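Nucleoside phosphorylase, putative (Trypanosoma brucei, PDB 3BJE) acts as a homodimeric uridine phosphorylase, using phosphate to split uridine into uracil and ribose 1-phosphate. Local coordinates at residues A[30-35]-A[104-109]; A[75-80]-A[90-95]. All blocks are in the same frame, centred on the assembly; numbering follows the deposited sequence.

Contact 1 (A[30-35]-A[104-109]); sequences GTTLHL and LNEIHA. With R1P (1-O-phosphono-alpha-D-ribofuranose), chain E.
Glu106 reaches from helix 97-112 into the loop 30-35 and carries most of the contact. Its chain is extended beyond CG (chi2 -177°) and passes Thr32, whose CB lies 3.6 Å from Glu106 OE1. The carboxylate then splits its work. Glu106 OE1 accepts two backbone N-H groups, Leu35 N at 2.8 Å and His34 N at 3.1 Å. Glu106 OE2 takes His34 ND1 at 2.8 Å in a nearly straight bond (166°) that lies in the ring plane. Tyr251 OH of the second subunit also bonds OE2. The grip fixes the rotation of the imidazole. On its far edge, His34 NE2 shares a hydrogen bond of 2.7 Å with O5 of a ribose 1-phosphate bound mainly by residues of the second subunit. A histidine lent across the dimer to the 5'-hydroxyl is familiar in this phosphorylase family. Glu106 is thus a second-shell residue of that pocket. Further on, Ile107 CG1 meets Leu35 CD2 at 4.0 Å. Ala109 CB is a looser neighbour of Thr32 CG2, at 4.4 Å. Ile107 also packs on Ile46 and Phe48 of strand 45-49, while Leu104 touches helix 295-305.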
ATOM      1  N   GLY A  30      25.157  -3.276   3.098  1.00 30.60           N
ATOM      2  CA  GLY A  30      24.746  -3.921   1.854  1.00 26.74           C
ATOM      3  C   GLY A  30      23.267  -4.281   1.790  1.00 23.74           C
ATOM      4  O   GLY A  30      22.862  -5.102   0.951  1.00 24.13           O
ATOM      5  N   THR A  31      22.457  -3.703   2.681  1.00 21.39           N
ATOM      6  CA  THR A  31      21.001  -3.921   2.640  1.00 19.56           C
ATOM      7  C   THR A  31      20.275  -2.821   1.872  1.00 17.95           C
ATOM      8  O   THR A  31      20.688  -1.668   1.865  1.00 17.05           O
ATOM      9  CB  THR A  31      20.348  -4.009   4.044  1.00 21.28           C
ATOM     10  OG1 THR A  31      20.491  -2.759   4.729  1.00 22.63           O
ATOM     11  CG2 THR A  31      20.973  -5.121   4.861  1.00 22.98           C
ATOM     12  N   THR A  32      19.190  -3.218   1.225  1.00 17.90           N
ATOM     13  CA  THR A  32      18.231  -2.300   0.639  1.00 17.64           C
ATOM     14  C   THR A  32      17.433  -1.580   1.749  1.00 17.99           C
ATOM     15  O   THR A  32      17.575  -1.889   2.952  1.00 18.97           O
ATOM     16  CB  THR A  32      17.323  -3.025  -0.379  1.00 16.80           C
ATOM     17  OG1 THR A  32      17.001  -4.353   0.066  1.00 19.99           O
ATOM     18  CG2 THR A  32      18.037  -3.126  -1.714  1.00 16.75           C
ATOM     19  N   LEU A  33      16.631  -0.597   1.356  1.00 16.47           N
ATOM     20  CA  LEU A  33      16.030   0.343   2.299  1.00 16.43           C
ATOM     21  C   LEU A  33      14.888  -0.209   3.145  1.00 16.43           C
ATOM     22  O   LEU A  33      14.788   0.119   4.333  1.00 17.79           O
ATOM     23  CB  LEU A  33      15.543   1.571   1.546  1.00 18.77           C
ATOM     24  CG  LEU A  33      15.054   2.762   2.339  1.00 23.44           C
ATOM     25  CD1 LEU A  33      16.129   3.247   3.328  1.00 19.56           C
ATOM     26  CD2 LEU A  33      14.680   3.882   1.369  1.00 22.56           C
ATOM     27  N   HIS A  34      14.026  -1.012   2.546  1.00 15.73           N
ATOM     28  CA  HIS A  34      12.838  -1.540   3.237  1.00 17.13           C
ATOM     29  C   HIS A  34      12.999  -3.002   3.589  1.00 17.32           C
ATOM     30  O   HIS A  34      12.800  -3.403   4.733  1.00 18.01           O
ATOM     31  CB  HIS A  34      11.578  -1.333   2.374  1.00 16.77           C
ATOM     32  CG  HIS A  34      11.309   0.107   2.064  1.00 15.03           C
ATOM     33  ND1 HIS A  34      11.838   0.756   0.971  1.00 16.38           N
ATOM     34  CD2 HIS A  34      10.566   1.028   2.724  1.00 17.85           C
ATOM     35  CE1 HIS A  34      11.464   2.028   0.995  1.00 17.34           C
ATOM     36  NE2 HIS A  34      10.674   2.209   2.040  1.00 17.53           N
ATOM     37  N   LEU A  35      13.346  -3.793   2.584  1.00 17.99           N
ATOM     38  CA  LEU A  35      13.730  -5.187   2.753  1.00 18.98           C
ATOM     39  C   LEU A  35      15.185  -5.219   3.222  1.00 20.90           C
ATOM     40  O   LEU A  35      16.100  -4.856   2.476  1.00 19.45           O
ATOM     41  CB  LEU A  35      13.555  -5.932   1.432  1.00 17.86           C
ATOM     42  CG  LEU A  35      14.112  -7.347   1.377  1.00 18.48           C
ATOM     43  CD1 LEU A  35      13.364  -8.319   2.345  1.00 18.05           C
ATOM     44  CD2 LEU A  35      14.089  -7.828  -0.071  1.00 20.26           C
ATOM     45  N   LEU A 104       9.836  -5.612  -4.950  1.00 15.92           N
ATOM     46  CA  LEU A 104      10.405  -6.107  -6.210  1.00 15.79           C
ATOM     47  C   LEU A 104      11.582  -5.260  -6.717  1.00 16.50           C
ATOM     48  O   LEU A 104      12.539  -5.824  -7.270  1.00 18.42           O
ATOM     49  CB  LEU A 104       9.351  -6.264  -7.306  1.00 16.51           C
ATOM     50  CG  LEU A 104       8.483  -7.519  -7.199  1.00 16.03           C
ATOM     51  CD1 LEU A 104       7.430  -7.454  -8.306  1.00 18.35           C
ATOM     52  CD2 LEU A 104       9.284  -8.809  -7.276  1.00 19.88           C
ATOM     53  N   ASN A 105      11.539  -3.935  -6.559  1.00 16.32           N
ATOM     54  CA  ASN A 105      12.699  -3.105  -6.917  1.00 15.90           C
ATOM     55  C   ASN A 105      13.924  -3.493  -6.093  1.00 16.76           C
ATOM     56  O   ASN A 105      15.037  -3.580  -6.625  1.00 17.52           O
ATOM     57  CB  ASN A 105      12.380  -1.625  -6.694  1.00 16.22           C
ATOM     58  CG  ASN A 105      11.812  -0.969  -7.921  1.00 17.50           C
ATOM     59  OD1 ASN A 105      12.570  -0.436  -8.731  1.00 17.37           O
ATOM     60  ND2 ASN A 105      10.489  -1.027  -8.086  1.00 16.77           N
ATOM     61  N   GLU A 106      13.706  -3.752  -4.808  1.00 16.65           N
ATOM     62  CA  GLU A 106      14.806  -4.081  -3.924  1.00 16.52           C
ATOM     63  C   GLU A 106      15.347  -5.489  -4.183  1.00 15.75           C
ATOM     64  O   GLU A 106      16.565  -5.673  -4.194  1.00 17.26           O
ATOM     65  CB  GLU A 106      14.419  -3.805  -2.466  1.00 16.71           C
ATOM     66  CG  GLU A 106      14.133  -2.320  -2.273  1.00 16.27           C
ATOM     67  CD  GLU A 106      13.798  -1.907  -0.860  1.00 16.23           C
ATOM     68  OE1 GLU A 106      13.781  -2.757   0.049  1.00 20.78           O
ATOM     69  OE2 GLU A 106      13.546  -0.704  -0.656  1.00 16.46           O
ATOM     70  N   ILE A 107      14.458  -6.448  -4.452  1.00 15.78           N
ATOM     71  CA  ILE A 107      14.900  -7.783  -4.906  1.00 16.41           C
ATOM     72  C   ILE A 107      15.721  -7.669  -6.207  1.00 15.66           C
ATOM     73  O   ILE A 107      16.761  -8.324  -6.373  1.00 16.36           O
ATOM     74  CB  ILE A 107      13.699  -8.745  -5.092  1.00 16.60           C
ATOM     75  CG1 ILE A 107      13.119  -9.156  -3.727  1.00 17.53           C
ATOM     76  CG2 ILE A 107      14.106  -9.987  -5.927  1.00 18.15           C
ATOM     77  CD1 ILE A 107      11.717  -9.789  -3.828  1.00 18.75           C
ATOM     78  N   HIS A 108      15.231  -6.859  -7.148  1.00 15.94           N
ATOM     79  CA  HIS A 108      15.972  -6.610  -8.400  1.00 15.74           C
ATOM     80  C   HIS A 108      17.384  -6.123  -8.155  1.00 16.40           C
ATOM     81  O   HIS A 108      18.325  -6.688  -8.721  1.00 17.75           O
ATOM     82  CB  HIS A 108      15.189  -5.645  -9.297  1.00 16.76           C
ATOM     83  CG  HIS A 108      15.832  -5.385 -10.617  1.00 16.09           C
ATOM     84  ND1 HIS A 108      16.314  -6.401 -11.410  1.00 17.28           N
ATOM     85  CD2 HIS A 108      16.078  -4.229 -11.284  1.00 18.23           C
ATOM     86  CE1 HIS A 108      16.838  -5.879 -12.509  1.00 19.47           C
ATOM     87  NE2 HIS A 108      16.713  -4.565 -12.454  1.00 16.98           N
ATOM     88  N   ALA A 109      17.534  -5.137  -7.273  1.00 15.81           N
ATOM     89  CA  ALA A 109      18.853  -4.639  -6.909  1.00 17.19           C
ATOM     90  C   ALA A 109      19.696  -5.699  -6.185  1.00 17.44           C
ATOM     91  O   ALA A 109      20.881  -5.875  -6.474  1.00 18.98           O
ATOM     92  CB  ALA A 109      18.722  -3.348  -6.056  1.00 17.59           C
TER
HETATM   93  C5  R1P E 401       8.457   4.863   2.424  1.00 24.50           C
HETATM   94  O5  R1P E 401       9.752   4.589   2.965  1.00 21.81           O
HETATM   95  C4  R1P E 401       7.506   5.231   3.558  1.00 22.41           C
HETATM   96  O4  R1P E 401       7.997   6.342   4.327  1.00 28.83           O
HETATM   97  C1  R1P E 401       7.119   7.470   4.277  1.00 27.35           C
HETATM   98  C2  R1P E 401       6.298   7.184   3.012  1.00 24.34           C
HETATM   99  O2  R1P E 401       5.075   7.940   2.919  1.00 19.22           O
HETATM  100  C3  R1P E 401       6.138   5.664   3.052  1.00 19.04           C
HETATM  101  O3  R1P E 401       5.135   5.240   3.987  1.00 20.21           O
HETATM  102  O1  R1P E 401       6.363   7.685   5.517  1.00 24.76           O
HETATM  103  P   R1P E 401       6.542   6.933   6.948  1.00 24.36           P
HETATM  104  O1P R1P E 401       6.134   5.501   6.524  1.00 25.38           O
HETATM  105  O2P R1P E 401       5.533   7.565   7.893  1.00 22.98           O
HETATM  106  O3P R1P E 401       7.975   7.146   7.319  1.00 31.55           O

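Contact 2 (A[75-80]-A[90-95]); sequences EIRFAT and VISTGM. With CA (calcium ion), chain G; R1P (1-O-phosphono-alpha-D-ribofuranose), chain C.
Ser92 ties its strand to 75-80 at the tight end of this antiparallel hairpin. Its OG lies between the backbone N and carbonyl carbon (chi1 62°), where it can bond the opposing backbone twice. Ser92 OG donates to Glu75 O at 2.8 Å and accepts from Arg77 N, also at 2.8 Å. Ser92 N returns a bond to Arg77 O. The hydroxyl thus takes a place in the backbone ladder where strand 86-92 ends and strand 76-83 begins. Ser92 O instead meets the CA-H of Ile76. Close by, Glu75 CG packs against Gly94 CA at 3.5 Å. The side chains farther along the hairpin touch more lightly. Ala79 and Val90 form a hydrogen-bonded pair, but Ala79 CB and Val90 CG1 are 4.2 Å apart. Phe78 CB meets Ile91 CG1 at 3.9 Å, while the ring leads away toward strand 69-73. Arg77 is the partly exposed member. Its guanidinium leaves the contact for salt bridges with Asp56 and Asp72. The polar end of the contact serves the metal site. Met95 O binds calcium at 2.4 Å, and Met95, Asp98 and Asn99 of both subunits share the ion. Glu75 OE2 bonds Asn99 ND2 and Met95 N of the second subunit. This is consistent with a second-shell carboxylate that positions calcium ligands across the dimer interface.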
ATOM      1  N   GLU A  75       6.807  -3.404   7.846  1.00 29.06           N
ATOM      2  CA  GLU A  75       5.972  -4.594   7.608  1.00 27.95           C
ATOM      3  C   GLU A  75       6.787  -5.733   6.929  1.00 23.38           C
ATOM      4  O   GLU A  75       6.246  -6.798   6.608  1.00 20.93           O
ATOM      5  CB  GLU A  75       4.676  -4.228   6.842  1.00 24.31           C
ATOM      6  CG  GLU A  75       4.760  -3.464   5.481  1.00 30.10           C
ATOM      7  CD  GLU A  75       4.323  -1.997   5.612  1.00 27.46           C
ATOM      8  OE1 GLU A  75       5.074  -1.368   6.406  1.00 21.10           O
ATOM      9  OE2 GLU A  75       3.257  -1.509   5.006  1.00 18.09           O
ATOM     10  N   ILE A  76       8.096  -5.525   6.769  1.00 19.96           N
ATOM     11  CA  ILE A  76       8.899  -6.309   5.825  1.00 17.87           C
ATOM     12  C   ILE A  76       9.833  -7.264   6.580  1.00 16.72           C
ATOM     13  O   ILE A  76      10.844  -6.858   7.131  1.00 19.08           O
ATOM     14  CB  ILE A  76       9.712  -5.384   4.888  1.00 16.27           C
ATOM     15  CG1 ILE A  76       8.829  -4.260   4.309  1.00 22.04           C
ATOM     16  CG2 ILE A  76      10.370  -6.191   3.756  1.00 20.35           C
ATOM     17  CD1 ILE A  76       7.624  -4.746   3.576  1.00 25.81           C
ATOM     18  N   ARG A  77       9.454  -8.542   6.611  1.00 18.47           N
ATOM     19  CA  ARG A  77      10.217  -9.590   7.292  1.00 18.84           C
ATOM     20  C   ARG A  77      10.692 -10.605   6.271  1.00 17.30           C
ATOM     21  O   ARG A  77       9.993 -10.864   5.297  1.00 18.62           O
ATOM     22  CB  ARG A  77       9.355 -10.298   8.327  1.00 19.44           C
ATOM     23  CG  ARG A  77       8.739  -9.414   9.366  1.00 23.73           C
ATOM     24  CD  ARG A  77       7.992 -10.281  10.386  1.00 31.36           C
ATOM     25  NE  ARG A  77       8.903 -11.248  10.997  1.00 32.03           N
ATOM     26  CZ  ARG A  77       8.558 -12.389  11.588  1.00 33.43           C
ATOM     27  NH1 ARG A  77       7.291 -12.786  11.672  1.00 34.85           N
ATOM     28  NH2 ARG A  77       9.514 -13.149  12.097  1.00 37.48           N
ATOM     29  N   PHE A  78      11.863 -11.192   6.485  1.00 18.09           N
ATOM     30  CA  PHE A  78      12.292 -12.314   5.661  1.00 17.50           C
ATOM     31  C   PHE A  78      12.964 -13.402   6.484  1.00 17.64           C
ATOM     32  O   PHE A  78      13.473 -13.179   7.593  1.00 18.39           O
ATOM     33  CB  PHE A  78      13.203 -11.870   4.506  1.00 19.24           C
ATOM     34  CG  PHE A  78      14.660 -11.846   4.855  1.00 20.73           C
ATOM     35  CD1 PHE A  78      15.467 -12.941   4.603  1.00 21.63           C
ATOM     36  CD2 PHE A  78      15.226 -10.712   5.443  1.00 23.60           C
ATOM     37  CE1 PHE A  78      16.794 -12.928   4.932  1.00 21.89           C
ATOM     38  CE2 PHE A  78      16.567 -10.693   5.779  1.00 25.17           C
ATOM     39  CZ  PHE A  78      17.349 -11.799   5.533  1.00 19.86           C
ATOM     40  N   ALA A  79      12.979 -14.591   5.899  1.00 17.17           N
ATOM     41  CA  ALA A  79      13.756 -15.716   6.426  1.00 15.68           C
ATOM     42  C   ALA A  79      14.143 -16.574   5.247  1.00 16.76           C
ATOM     43  O   ALA A  79      13.320 -16.822   4.364  1.00 17.24           O
ATOM     44  CB  ALA A  79      12.930 -16.529   7.425  1.00 18.19           C
ATOM     45  N   THR A  80      15.376 -17.053   5.256  1.00 18.23           N
ATOM     46  CA  THR A  80      15.912 -17.867   4.170  1.00 17.75           C
ATOM     47  C   THR A  80      16.424 -19.173   4.741  1.00 19.27           C
ATOM     48  O   THR A  80      17.261 -19.163   5.632  1.00 18.09           O
ATOM     49  CB  THR A  80      17.065 -17.119   3.466  1.00 18.66           C
ATOM     50  OG1 THR A  80      16.530 -15.927   2.869  1.00 17.34           O
ATOM     51  CG2 THR A  80      17.726 -18.011   2.408  1.00 16.64           C
ATOM     52  N   VAL A  90      11.193 -16.624   2.381  1.00 17.75           N
ATOM     53  CA  VAL A  90       9.820 -16.100   2.563  1.00 17.67           C
ATOM     54  C   VAL A  90       9.978 -14.638   2.979  1.00 14.82           C
ATOM     55  O   VAL A  90      10.825 -14.332   3.826  1.00 16.35           O
ATOM     56  CB  VAL A  90       8.966 -16.912   3.580  1.00 17.87           C
ATOM     57  CG1 VAL A  90       9.649 -17.052   4.937  1.00 19.13           C
ATOM     58  CG2 VAL A  90       7.553 -16.295   3.721  1.00 16.38           C
ATOM     59  N   ILE A  91       9.203 -13.761   2.332  1.00 16.12           N
ATOM     60  CA  ILE A  91       9.210 -12.326   2.577  1.00 16.18           C
ATOM     61  C   ILE A  91       7.779 -11.841   2.794  1.00 16.76           C
ATOM     62  O   ILE A  91       6.891 -12.153   1.975  1.00 15.48           O
ATOM     63  CB  ILE A  91       9.782 -11.530   1.374  1.00 17.27           C
ATOM     64  CG1 ILE A  91      11.238 -11.918   1.128  1.00 18.78           C
ATOM     65  CG2 ILE A  91       9.648 -10.026   1.604  1.00 16.84           C
ATOM     66  CD1 ILE A  91      11.846 -11.310  -0.134  1.00 18.85           C
ATOM     67  N   SER A  92       7.554 -11.097   3.875  1.00 16.71           N
ATOM     68  CA  SER A  92       6.315 -10.364   4.010  1.00 15.55           C
ATOM     69  C   SER A  92       6.448  -8.994   3.359  1.00 16.30           C
ATOM     70  O   SER A  92       7.434  -8.300   3.566  1.00 17.73           O
ATOM     71  CB  SER A  92       5.874 -10.204   5.471  1.00 16.80           C
ATOM     72  OG  SER A  92       6.799  -9.473   6.264  1.00 16.65           O
ATOM     73  N   THR A  93       5.425  -8.635   2.593  1.00 17.39           N
ATOM     74  CA  THR A  93       5.432  -7.394   1.856  1.00 19.50           C
ATOM     75  C   THR A  93       4.579  -6.314   2.489  1.00 20.59           C
ATOM     76  O   THR A  93       4.703  -5.150   2.130  1.00 20.99           O
ATOM     77  CB  THR A  93       4.908  -7.638   0.440  1.00 21.30           C
ATOM     78  OG1 THR A  93       3.545  -8.068   0.499  1.00 20.00           O
ATOM     79  CG2 THR A  93       5.732  -8.713  -0.287  1.00 19.49           C
ATOM     80  N   GLY A  94       3.719  -6.694   3.425  1.00 19.07           N
ATOM     81  CA  GLY A  94       2.653  -5.806   3.863  1.00 18.51           C
ATOM     82  C   GLY A  94       1.620  -5.710   2.754  1.00 18.69           C
ATOM     83  O   GLY A  94       1.690  -6.421   1.758  1.00 20.79           O
ATOM     84  N   MET A  95       0.673  -4.796   2.906  1.00 17.66           N
ATOM     85  CA  MET A  95      -0.487  -4.768   2.029  1.00 16.41           C
ATOM     86  C   MET A  95      -0.276  -3.876   0.833  1.00 17.64           C
ATOM     87  O   MET A  95       0.178  -2.743   0.984  1.00 13.59           O
ATOM     88  CB  MET A  95      -1.710  -4.310   2.815  1.00 16.18           C
ATOM     89  CG  MET A  95      -1.981  -5.173   4.004  1.00 17.77           C
ATOM     90  SD  MET A  95      -3.511  -4.788   4.854  1.00 18.02           S
ATOM     91  CE  MET A  95      -3.028  -3.302   5.725  1.00 17.34           C
TER
HETATM   92 CA    CA G 402       0.314  -0.363   0.781  1.00 13.12          CA
HETATM   93  C5  R1P C 401      -6.031  -7.334   3.196  1.00 22.94           C
HETATM   94  O5  R1P C 401      -6.693  -7.874   4.350  1.00 20.82           O
HETATM   95  C4  R1P C 401      -4.779  -8.130   2.877  1.00 21.45           C
HETATM   96  O4  R1P C 401      -5.052  -9.542   2.816  1.00 28.06           O
HETATM   97  C1  R1P C 401      -4.715 -10.067   1.527  1.00 27.13           C
HETATM   98  C2  R1P C 401      -4.779  -8.832   0.611  1.00 24.34           C
HETATM   99  O2  R1P C 401      -4.150  -8.951  -0.687  1.00 19.17           O
HETATM  100  C3  R1P C 401      -4.193  -7.755   1.527  1.00 21.59           C
HETATM  101  O3  R1P C 401      -2.760  -7.824   1.614  1.00 20.92           O
HETATM  102  O1  R1P C 401      -3.440 -10.791   1.502  1.00 24.69           O
HETATM  103  P   R1P C 401      -2.483 -11.202   2.739  1.00 24.37           P
HETATM  104  O1P R1P C 401      -2.067  -9.805   3.222  1.00 24.46           O
HETATM  105  O2P R1P C 401      -1.359 -11.984   2.084  1.00 25.15           O
HETATM  106  O3P R1P C 401      -3.272 -11.942   3.770  1.00 25.49           O

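In the fold
Near the N terminus, the loop 30-35 precedes strand 45-49. Contact 1 closes a long loop from there to helix 97-112. Contact 2 is nested inside it and closes the short hairpin of strands 76-83 and 86-92. Strand 86-92 then runs through residues 93-95 into helix 97-112, so the second segments of the two contacts follow closely along the chain. Their centres are 12 Å apart and the contacts touch directly: Leu35 CA packs on Ile76 CG2 at 3.6 Å. Ile91 also meets Ile107 and Leu35. Together they tie the N-terminal loop, the hairpin and the helix into one block at the dimer interface, near the calcium ion and the ribose 1-phosphate pockets.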